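Local coordinates for protein beta-porphyranase A (Bacteroides plebeius, PDB 4AW7) that cleaves the sulfated red-seaweed polysaccharide porphyran at its beta-1,4 linkages between D-galactose and L-galactose-6-sulfate, releasing mostly a disaccharide, at residues Y43-S48 with L311-P316; V65-K70 with S99-I104; S478-K483 with S492-G497. All blocks are in the same frame, centred on the assembly; numbering follows the deposited sequence.

Contact 1: Y43-S48 with L311-P316; sequences YFNIHS and LFISIP. With L6S (6-O-sulfo-alpha-L-galactopyranose), chain B.
The first and last strands of the catalytic barrel, a (beta/alpha)8-type fold, come together where 43-48 runs beside 311-316, from Tyr43 against Leu311 to His47 against Ile315. No backbone hydrogen bond joins the two segments; an asparagine side chain does the work instead. Asn45 ND2 donates to Ser314 O at 3.0 Å, with an N-H...O angle of 170° and the acceptor lying in the plane of the amide. Since the C=O...N angle is 166°, the donor sits almost straight ahead of the carbonyl. ND2 also bonds to Ser41 O, so a short polar chain anchors two backbone carbonyls where the two segments make no backbone pairing with each other. Pro316 packs its ring carbon CD 3.2 Å from Asn45 O and, having no N-H, cannot satisfy that buried oxygen. At the other end of the contact Leu311 CD2 lies 3.4 Å from Tyr43 CE1, while the Tyr43 hydroxyl bonds to Leu304 O. Near the active-site end, Ile315 CG2 rests 3.6 Å from His47 CB. His47, a substrate-binding residue, has CG anti to its own backbone N (chi1 -171°), which carries the imidazole out toward the sugar. NE2 bonds to Arg69, leaving ND1 for the substrate: at the ring's edge it donates to sulfate oxygen O1S of the 6-O-sulfo-alpha-L-galactopyranose, 3.0 Å away.

Contact 2: V65-K70 with S99-I104; sequences VGLGRK and SVKRYI. With K (potassium ion), chain G; AAL (3,6-anhydro-alpha-L-galactopyranose), chain C.
Lys101 CE touches Leu67 CD1 at 3.8 Å where 99-104 leaves strand 99-101 and turns a corner, to join strand 66-71 of the barrel's parallel sheet only at Ile104; the Lys101 ammonium goes on to a salt bridge with Asp51. At Arg102 two carbonyl oxygens, Arg102 O and Leu67 O, come within 3.3 Å with no proton to share, and two waters supply donors. One accepts from Arg102 NE, in the guanidinium plane, and probably donates to Leu67 O; the other accepts from Leu67 N and donates to Arg102 O. Arg102 also reaches Glu139 in a salt bridge. Tyr103 packs CB 3.7 Å from Gly68 O; glycine suits that place because the cis Leu67-Gly68 peptide leaves no room beside Leu67 CB. Tyr103 chi1 of 73° sets CG between its backbone N and carbonyl carbon, and a potassium ion lies in the ring plane, 2.9 Å from Tyr103 OH; Leu136 O binds it too. Ile104 makes the parallel bridge with Arg69: Ile104 N donates to Gly68 O at 2.9 Å, from above the carbonyl plane, and Lys70 N to Ile104 O at 3.0 Å. Branched Ile104 lays CG2 at the edge of the Arg69 guanidinium, which makes salt bridges to Glu272 and Glu142 and a hydrogen bond to Asn145. Substrate-binding Lys70, bent at chi2, grips the 3,6-anhydro-alpha-L-galactopyranose by donating from NZ to O2, 2.9 Å away.

Contact 3: S478-K483 with S492-G497; sequences SSEYLK and SFPFTG
Ser478 turns its two side-chain atoms to different neighbours on 492-497, joining the late part of strand 469-484, in a five-strand sheet, to edge strand 491-498 of a four-strand antiparallel sheet, away from the substrate and metal sites. Its CB lies over one face of the Phe495 ring, offset toward the rim, in a CH-pi contact 4.1 Å from the centroid and 24° off the normal. With OG anti to the backbone N (chi1 -176°), the hydroxyl donates to Pro494 O at 2.8 Å, tilted 22° from the carbonyl plane. The same OG accepts from Glu480 N at 3.1 Å, closing an ST turn. Phe493 presents its edge: Ser478 OG and Glu480 O lie near the ring plane, the latter 3.5 Å from CD2. Lys483, which with Leu482 forms a G1 beta bulge facing Val578, runs antiparallel alongside this ring. Glu480 lies at a slant across Pro494, CG against CD, while OE1 meets Lys483 NZ in a 2.8 Å salt bridge. A water links Ser479 N to Pro494 O. Phenylalanines suit the buried side, where they reach strand 577-589, and charge the more exposed side. Serine serves between, small enough to lie over a ring while its hydroxyl both donates and accepts, tying turn to strand.

Overall arrangement
Contacts 1 and 2 belong to the parallel sheet of the catalytic barrel, their centres 9 Å apart, and they touch directly: strands 45-46 and 66-71 are neighbours, with Phe44 O meeting Gly66 N. Both segments of contact 2 fall between those of contact 1, which brings the first barrel strand beside the last. Together they place His47 and Lys70 along one substrate cleft. Contact 3 comes later in the chain, in the beta-rich C-terminal region, joining the later part of strand 469-484 to strand 491-498. Its centre is 32 Å from that of contact 1 and 37 Å from that of contact 2, away from the substrate-binding residues.

Contact 1: Y43-S48 with L311-P316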
loop_
_atom_site.group_PDB
_atom_site.type_symbol
_atom_site.label_atom_id
_atom_site.label_comp_id
_atom_site.label_asym_id
_atom_site.label_seq_id
_atom_site.Cartn_x
_atom_site.Cartn_y
_atom_site.Cartn_z
ATOM N N TYR A 43 -4.949 0.445 7.731
ATOM C CA TYR A 43 -4.923 1.706 6.979
ATOM C C TYR A 43 -4.692 2.950 7.792
ATOM O O TYR A 43 -3.845 3.779 7.443
ATOM C CB TYR A 43 -6.229 1.869 6.151
ATOM C CG TYR A 43 -6.470 0.696 5.251
ATOM C CD1 TYR A 43 -5.657 0.485 4.121
ATOM C CD2 TYR A 43 -7.412 -0.263 5.535
ATOM C CE1 TYR A 43 -5.808 -0.636 3.338
ATOM C CE2 TYR A 43 -7.577 -1.387 4.754
ATOM C CZ TYR A 43 -6.768 -1.572 3.640
ATOM O OH TYR A 43 -6.925 -2.739 2.904
ATOM N N PHE A 44 -5.499 3.142 8.836
ATOM C CA PHE A 44 -5.521 4.400 9.564
ATOM C C PHE A 44 -4.534 4.373 10.705
ATOM O O PHE A 44 -4.896 4.117 11.865
ATOM C CB PHE A 44 -6.967 4.744 9.982
ATOM C CG PHE A 44 -7.905 4.766 8.809
ATOM C CD1 PHE A 44 -7.676 5.644 7.752
ATOM C CD2 PHE A 44 -8.921 3.836 8.671
ATOM C CE1 PHE A 44 -8.474 5.607 6.617
ATOM C CE2 PHE A 44 -9.715 3.835 7.551
ATOM C CZ PHE A 44 -9.476 4.726 6.538
ATOM N N ASN A 45 -3.284 4.557 10.331
ATOM C CA ASN A 45 -2.114 4.447 11.190
ATOM C C ASN A 45 -1.274 5.697 10.995
ATOM O O ASN A 45 -1.381 6.394 9.994
ATOM C CB ASN A 45 -1.296 3.205 10.818
ATOM C CG ASN A 45 -2.088 1.926 10.987
ATOM O OD1 ASN A 45 -2.707 1.724 12.038
ATOM N ND2 ASN A 45 -2.112 1.041 9.975
ATOM N N ILE A 46 -0.376 5.921 11.951
ATOM C CA ILE A 46 0.709 6.882 11.794
ATOM C C ILE A 46 2.053 6.127 11.859
ATOM O O ILE A 46 2.155 5.036 12.401
ATOM C CB ILE A 46 0.690 8.052 12.820
ATOM C CG1 ILE A 46 0.628 7.546 14.277
ATOM C CG2 ILE A 46 -0.430 8.980 12.501
ATOM C CD1 ILE A 46 0.822 8.622 15.357
ATOM N N HIS A 47 3.073 6.740 11.278
ATOM C CA HIS A 47 4.418 6.185 11.216
ATOM C C HIS A 47 5.162 6.543 12.506
ATOM O O HIS A 47 6.000 7.444 12.547
ATOM C CB HIS A 47 5.135 6.735 9.949
ATOM C CG HIS A 47 6.435 6.063 9.669
ATOM N ND1 HIS A 47 7.589 6.381 10.335
ATOM C CD2 HIS A 47 6.757 5.030 8.842
ATOM C CE1 HIS A 47 8.572 5.590 9.915
ATOM N NE2 HIS A 47 8.099 4.754 9.003
ATOM N N SER A 48 4.748 5.887 13.573
ATOM C CA SER A 48 5.178 6.187 14.931
ATOM C C SER A 48 4.936 5.003 15.810
ATOM O O SER A 48 4.101 4.137 15.502
ATOM C CB SER A 48 4.327 7.357 15.434
ATOM O OG SER A 48 4.683 7.791 16.736
ATOM N N LEU A 311 -3.145 -7.888 2.363
ATOM C CA LEU A 311 -2.406 -6.748 2.927
ATOM C C LEU A 311 -2.277 -6.949 4.426
ATOM O O LEU A 311 -3.265 -6.977 5.149
ATOM C CB LEU A 311 -3.130 -5.446 2.619
ATOM C CG LEU A 311 -2.418 -4.166 3.132
ATOM C CD1 LEU A 311 -1.165 -3.828 2.317
ATOM C CD2 LEU A 311 -3.407 -2.996 3.106
ATOM N N PHE A 312 -1.039 -7.058 4.912
ATOM C CA PHE A 312 -0.843 -7.074 6.346
ATOM C C PHE A 312 -1.157 -5.737 7.031
ATOM O O PHE A 312 -1.831 -5.671 8.076
ATOM C CB PHE A 312 0.617 -7.408 6.718
ATOM C CG PHE A 312 1.014 -8.862 6.629
ATOM C CD1 PHE A 312 0.214 -9.881 7.045
ATOM C CD2 PHE A 312 2.285 -9.196 6.190
ATOM C CE1 PHE A 312 0.641 -11.205 7.018
ATOM C CE2 PHE A 312 2.720 -10.510 6.159
ATOM C CZ PHE A 312 1.907 -11.502 6.580
ATOM N N ILE A 313 -0.633 -4.673 6.443
ATOM C CA ILE A 313 -0.643 -3.346 7.050
ATOM C C ILE A 313 -0.173 -2.351 6.001
ATOM O O ILE A 313 0.628 -2.708 5.137
ATOM C CB ILE A 313 0.232 -3.305 8.328
ATOM C CG1 ILE A 313 -0.014 -2.043 9.160
ATOM C CG2 ILE A 313 1.713 -3.506 8.001
ATOM C CD1 ILE A 313 0.538 -2.092 10.608
ATOM N N SER A 314 -0.581 -1.105 6.160
ATOM C CA SER A 314 -0.074 0.027 5.406
ATOM C C SER A 314 0.069 1.193 6.372
ATOM O O SER A 314 -0.690 1.302 7.346
ATOM C CB SER A 314 -0.914 0.380 4.188
ATOM O OG SER A 314 -2.190 0.888 4.513
ATOM N N ILE A 315 1.031 2.061 6.115
ATOM C CA ILE A 315 1.386 3.156 7.023
ATOM C C ILE A 315 1.528 4.458 6.248
ATOM O O ILE A 315 2.507 4.675 5.535
ATOM C CB ILE A 315 2.731 2.895 7.737
ATOM C CG1 ILE A 315 2.832 1.502 8.406
ATOM C CG2 ILE A 315 3.030 4.031 8.758
ATOM C CD1 ILE A 315 1.996 1.285 9.606
ATOM N N PRO A 316 0.553 5.365 6.361
ATOM C CA PRO A 316 0.693 6.717 5.846
ATOM C C PRO A 316 1.963 7.366 6.427
ATOM O O PRO A 316 2.202 7.246 7.632
ATOM C CB PRO A 316 -0.604 7.388 6.414
ATOM C CG PRO A 316 -1.548 6.279 6.584
ATOM C CD PRO A 316 -0.720 5.183 7.077
HETATM O O1S L6S B . 8.894 8.787 11.561
HETATM O O2S L6S B . 9.433 11.184 11.623
HETATM O O3S L6S B . 10.895 9.521 12.686
HETATM C C1 L6S B . 12.969 7.010 7.085
HETATM C C2 L6S B . 14.359 7.191 7.652
HETATM C C3 L6S B . 14.505 8.619 8.201
HETATM C C4 L6S B . 13.402 8.851 9.302
HETATM C C5 L6S B . 12.033 8.571 8.672
HETATM C C6 L6S B . 10.970 8.438 9.786
HETATM O O2 L6S B . 15.372 6.876 6.675
HETATM O O3 L6S B . 15.812 8.852 8.746
HETATM O O4 L6S B . 13.664 7.949 10.389
HETATM O O5 L6S B . 11.942 7.309 7.999
HETATM O O6 L6S B . 10.705 9.732 10.306
HETATM S S1 L6S B . 9.906 9.810 11.610
#

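Contact 2: V65-K70 with S99-I104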
loop_
_atom_site.group_PDB
_atom_site.type_symbol
_atom_site.label_atom_id
_atom_site.label_comp_id
_atom_site.label_asym_id
_atom_site.label_seq_id
_atom_site.Cartn_x
_atom_site.Cartn_y
_atom_site.Cartn_z
ATOM N N VAL A 65 -6.809 5.931 15.478
ATOM C CA VAL A 65 -5.634 5.673 14.681
ATOM C C VAL A 65 -4.749 4.634 15.401
ATOM O O VAL A 65 -4.653 4.642 16.632
ATOM C CB VAL A 65 -4.881 7.003 14.440
ATOM C CG1 VAL A 65 -3.568 6.803 13.664
ATOM C CG2 VAL A 65 -5.806 7.931 13.698
ATOM N N GLY A 66 -4.083 3.765 14.638
ATOM C CA GLY A 66 -3.178 2.737 15.139
ATOM C C GLY A 66 -1.731 3.007 14.776
ATOM O O GLY A 66 -1.365 4.045 14.207
ATOM N N LEU A 67 -0.913 2.031 15.160
ATOM C CA LEU A 67 0.537 2.080 14.900
ATOM C C LEU A 67 0.902 0.978 13.927
ATOM O O LEU A 67 0.150 0.029 13.756
ATOM C CB LEU A 67 1.292 1.866 16.221
ATOM C CG LEU A 67 0.814 2.772 17.359
ATOM C CD1 LEU A 67 1.570 2.306 18.624
ATOM C CD2 LEU A 67 0.990 4.271 17.088
ATOM N N GLY A 68 2.041 1.049 13.252
ATOM C CA GLY A 68 2.991 2.122 13.280
ATOM C C GLY A 68 4.337 1.580 12.883
ATOM O O GLY A 68 4.409 0.503 12.338
ATOM N N ARG A 69 5.397 2.336 13.116
ATOM C CA ARG A 69 6.738 1.952 12.655
ATOM C C ARG A 69 7.775 2.646 13.517
ATOM O O ARG A 69 7.575 3.784 13.921
ATOM C CB ARG A 69 6.922 2.290 11.147
ATOM C CG ARG A 69 8.112 1.652 10.469
ATOM C CD ARG A 69 7.805 1.355 9.053
ATOM N NE ARG A 69 8.874 0.792 8.223
ATOM C CZ ARG A 69 9.628 1.505 7.381
ATOM N NH1 ARG A 69 9.627 2.829 7.411
ATOM N NH2 ARG A 69 10.397 0.853 6.523
ATOM N N LYS A 70 8.876 1.938 13.778
ATOM C CA LYS A 70 9.942 2.436 14.610
ATOM C C LYS A 70 11.273 1.920 14.101
ATOM O O LYS A 70 11.387 0.743 13.809
ATOM C CB LYS A 70 9.730 1.901 16.040
ATOM C CG LYS A 70 10.792 2.185 16.997
ATOM C CD LYS A 70 10.697 3.562 17.503
ATOM C CE LYS A 70 11.361 3.700 18.890
ATOM N NZ LYS A 70 11.265 5.155 19.306
ATOM N N SER A 99 3.832 -11.171 24.537
ATOM C CA SER A 99 2.747 -10.414 23.938
ATOM C C SER A 99 3.242 -9.707 22.687
ATOM O O SER A 99 4.443 -9.456 22.533
ATOM C CB SER A 99 2.243 -9.369 24.900
ATOM O OG SER A 99 1.535 -9.936 25.990
ATOM N N VAL A 100 2.294 -9.373 21.819
ATOM C CA VAL A 100 2.583 -8.780 20.518
ATOM C C VAL A 100 1.970 -7.391 20.412
ATOM O O VAL A 100 0.750 -7.235 20.601
ATOM C CB VAL A 100 2.030 -9.649 19.385
ATOM C CG1 VAL A 100 2.297 -8.995 18.056
ATOM C CG2 VAL A 100 2.619 -11.048 19.412
ATOM N N LYS A 101 2.792 -6.374 20.147
ATOM C CA LYS A 101 2.318 -5.027 19.913
ATOM C C LYS A 101 2.287 -4.784 18.410
ATOM O O LYS A 101 3.272 -5.041 17.692
ATOM C CB LYS A 101 3.194 -3.981 20.569
ATOM C CG LYS A 101 2.606 -2.568 20.551
ATOM C CD LYS A 101 3.538 -1.556 21.234
ATOM C CE LYS A 101 3.067 -0.142 21.124
ATOM N NZ LYS A 101 2.181 0.157 22.229
ATOM N N ARG A 102 1.178 -4.261 17.909
ATOM C CA ARG A 102 1.038 -4.023 16.488
ATOM C C ARG A 102 1.809 -2.793 16.067
ATOM O O ARG A 102 1.409 -1.668 16.302
ATOM C CB ARG A 102 -0.415 -3.903 16.081
ATOM C CG ARG A 102 -0.587 -3.662 14.581
ATOM C CD ARG A 102 -2.057 -3.824 14.164
ATOM N NE ARG A 102 -2.285 -3.571 12.771
ATOM C CZ ARG A 102 -2.241 -4.486 11.823
ATOM N NH1 ARG A 102 -1.827 -5.712 12.052
ATOM N NH2 ARG A 102 -2.555 -4.134 10.592
ATOM N N TYR A 103 2.949 -3.028 15.413
ATOM C CA TYR A 103 3.760 -2.015 14.731
ATOM C C TYR A 103 4.809 -2.778 13.925
ATOM O O TYR A 103 4.966 -3.999 14.086
ATOM C CB TYR A 103 4.416 -1.027 15.697
ATOM C CG TYR A 103 5.579 -1.523 16.530
ATOM C CD1 TYR A 103 5.373 -2.276 17.668
ATOM C CD2 TYR A 103 6.895 -1.239 16.173
ATOM C CE1 TYR A 103 6.442 -2.697 18.443
ATOM C CE2 TYR A 103 7.955 -1.659 16.921
ATOM C CZ TYR A 103 7.731 -2.389 18.059
ATOM O OH TYR A 103 8.780 -2.852 18.826
ATOM N N ILE A 104 5.523 -2.040 13.082
ATOM C CA ILE A 104 6.633 -2.564 12.316
ATOM C C ILE A 104 7.942 -2.053 12.903
ATOM O O ILE A 104 8.170 -0.842 12.965
ATOM C CB ILE A 104 6.578 -2.099 10.847
ATOM C CG1 ILE A 104 5.260 -2.469 10.168
ATOM C CG2 ILE A 104 7.781 -2.616 10.074
ATOM C CD1 ILE A 104 5.035 -1.766 8.817
HETATM K K K G . 8.092 -4.162 21.336
HETATM C C1 AAL C . 14.385 7.876 16.346
HETATM C C2 AAL C . 13.264 7.549 17.302
HETATM C C3 AAL C . 13.770 7.744 18.708
HETATM C C4 AAL C . 14.935 6.805 18.911
HETATM C C5 AAL C . 15.974 7.550 18.112
HETATM C C6 AAL C . 15.766 8.995 18.522
HETATM O O2 AAL C . 12.803 6.225 17.115
HETATM O O3 AAL C . 14.359 9.043 18.826
HETATM O O4 AAL C . 15.329 6.775 20.292
HETATM O O5 AAL C . 15.685 7.408 16.715
HETATM O O HOH W 1 -2.473 -0.677 13.408
HETATM O O HOH W 2 -1.250 -0.434 16.880
#

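Contact 3: S478-K483 with S492-G497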
loop_
_atom_site.group_PDB
_atom_site.type_symbol
_atom_site.label_atom_id
_atom_site.label_comp_id
_atom_site.label_asym_id
_atom_site.label_seq_id
_atom_site.Cartn_x
_atom_site.Cartn_y
_atom_site.Cartn_z
ATOM N N SER A 478 -1.833 -15.885 -13.449
ATOM C CA SER A 478 -1.352 -16.745 -14.532
ATOM C C SER A 478 -0.020 -17.378 -14.204
ATOM O O SER A 478 0.789 -16.781 -13.510
ATOM C CB SER A 478 -1.258 -15.914 -15.788
ATOM O OG SER A 478 -0.885 -16.708 -16.936
ATOM N N SER A 479 0.265 -18.560 -14.779
ATOM C CA SER A 479 1.582 -19.158 -14.714
ATOM C C SER A 479 2.574 -18.376 -15.545
ATOM O O SER A 479 3.775 -18.597 -15.400
ATOM C CB SER A 479 1.535 -20.596 -15.250
ATOM O OG SER A 479 1.111 -20.617 -16.613
ATOM N N GLU A 480 2.086 -17.486 -16.420
ATOM C CA GLU A 480 2.929 -16.672 -17.301
ATOM C C GLU A 480 2.996 -15.245 -16.817
ATOM O O GLU A 480 1.965 -14.652 -16.545
ATOM C CB GLU A 480 2.363 -16.693 -18.725
ATOM C CG GLU A 480 2.392 -18.048 -19.376
ATOM C CD GLU A 480 3.791 -18.442 -19.735
ATOM O OE1 GLU A 480 4.462 -17.672 -20.441
ATOM O OE2 GLU A 480 4.196 -19.494 -19.269
ATOM N N TYR A 481 4.208 -14.700 -16.718
ATOM C CA TYR A 481 4.414 -13.290 -16.396
ATOM C C TYR A 481 5.641 -12.791 -17.142
ATOM O O TYR A 481 6.375 -13.588 -17.758
ATOM C CB TYR A 481 4.482 -13.000 -14.864
ATOM C CG TYR A 481 5.876 -12.947 -14.304
ATOM C CD1 TYR A 481 6.776 -13.975 -14.524
ATOM C CD2 TYR A 481 6.286 -11.882 -13.522
ATOM C CE1 TYR A 481 8.096 -13.890 -14.054
ATOM C CE2 TYR A 481 7.585 -11.785 -13.037
ATOM C CZ TYR A 481 8.505 -12.794 -13.318
ATOM O OH TYR A 481 9.796 -12.656 -12.848
ATOM N N LEU A 482 5.886 -11.484 -17.094
ATOM C CA LEU A 482 7.106 -10.868 -17.638
ATOM C C LEU A 482 7.441 -11.387 -19.026
ATOM O O LEU A 482 8.474 -12.032 -19.253
ATOM C CB LEU A 482 8.266 -11.004 -16.640
ATOM C CG LEU A 482 9.527 -10.195 -16.973
ATOM C CD1 LEU A 482 9.220 -8.715 -17.170
ATOM C CD2 LEU A 482 10.523 -10.369 -15.849
ATOM N N LYS A 483 6.581 -11.063 -19.979
ATOM C CA LYS A 483 6.723 -11.564 -21.349
ATOM C C LYS A 483 7.116 -10.421 -22.276
ATOM O O LYS A 483 6.436 -9.416 -22.335
ATOM C CB LYS A 483 5.403 -12.181 -21.825
ATOM C CG LYS A 483 4.867 -13.329 -20.991
ATOM C CD LYS A 483 5.803 -14.467 -20.799
ATOM C CE LYS A 483 6.043 -15.209 -22.098
ATOM N NZ LYS A 483 6.664 -16.570 -21.872
ATOM N N SER A 492 -0.041 -15.482 -24.922
ATOM C CA SER A 492 -1.082 -16.293 -24.306
ATOM C C SER A 492 -0.887 -16.391 -22.795
ATOM O O SER A 492 0.193 -16.748 -22.319
ATOM C CB SER A 492 -1.022 -17.683 -24.917
ATOM O OG SER A 492 -1.800 -18.618 -24.200
ATOM N N PHE A 493 -1.947 -16.089 -22.048
ATOM C CA PHE A 493 -1.932 -16.155 -20.583
ATOM C C PHE A 493 -2.996 -17.111 -20.089
ATOM O O PHE A 493 -4.203 -16.766 -20.168
ATOM C CB PHE A 493 -2.113 -14.745 -19.982
ATOM C CG PHE A 493 -0.941 -13.839 -20.275
ATOM C CD1 PHE A 493 -0.907 -13.102 -21.440
ATOM C CD2 PHE A 493 0.134 -13.769 -19.406
ATOM C CE1 PHE A 493 0.177 -12.282 -21.747
ATOM C CE2 PHE A 493 1.206 -12.972 -19.691
ATOM C CZ PHE A 493 1.237 -12.226 -20.865
ATOM N N PRO A 494 -2.567 -18.265 -19.559
ATOM C CA PRO A 494 -3.546 -19.227 -19.051
ATOM C C PRO A 494 -3.879 -18.966 -17.600
ATOM O O PRO A 494 -3.022 -18.501 -16.823
ATOM C CB PRO A 494 -2.820 -20.573 -19.201
ATOM C CG PRO A 494 -1.382 -20.235 -19.108
ATOM C CD PRO A 494 -1.208 -18.852 -19.629
ATOM N N PHE A 495 -5.122 -19.275 -17.248
ATOM C CA PHE A 495 -5.628 -19.169 -15.867
ATOM C C PHE A 495 -6.352 -20.459 -15.522
ATOM O O PHE A 495 -6.905 -21.108 -16.426
ATOM C CB PHE A 495 -6.593 -17.997 -15.743
ATOM C CG PHE A 495 -5.960 -16.676 -15.999
ATOM C CD1 PHE A 495 -5.821 -16.205 -17.288
ATOM C CD2 PHE A 495 -5.474 -15.915 -14.947
ATOM C CE1 PHE A 495 -5.223 -15.010 -17.544
ATOM C CE2 PHE A 495 -4.858 -14.683 -15.220
ATOM C CZ PHE A 495 -4.738 -14.244 -16.498
ATOM N N THR A 496 -6.357 -20.843 -14.253
ATOM C CA THR A 496 -6.999 -22.059 -13.788
ATOM C C THR A 496 -7.859 -21.798 -12.555
ATOM O O THR A 496 -7.642 -20.832 -11.823
ATOM C CB THR A 496 -5.943 -23.143 -13.477
ATOM O OG1 THR A 496 -5.092 -22.721 -12.402
ATOM C CG2 THR A 496 -5.091 -23.478 -14.719
ATOM N N GLY A 497 -8.803 -22.708 -12.304
ATOM C CA GLY A 497 -9.578 -22.668 -11.074
ATOM C C GLY A 497 -10.614 -21.566 -10.981
ATOM O O GLY A 497 -11.072 -21.274 -9.892
HETATM O O HOH W 3 -1.919 -20.409 -15.000
HETATM O O HOH W 4 2.713 -15.629 -22.415
#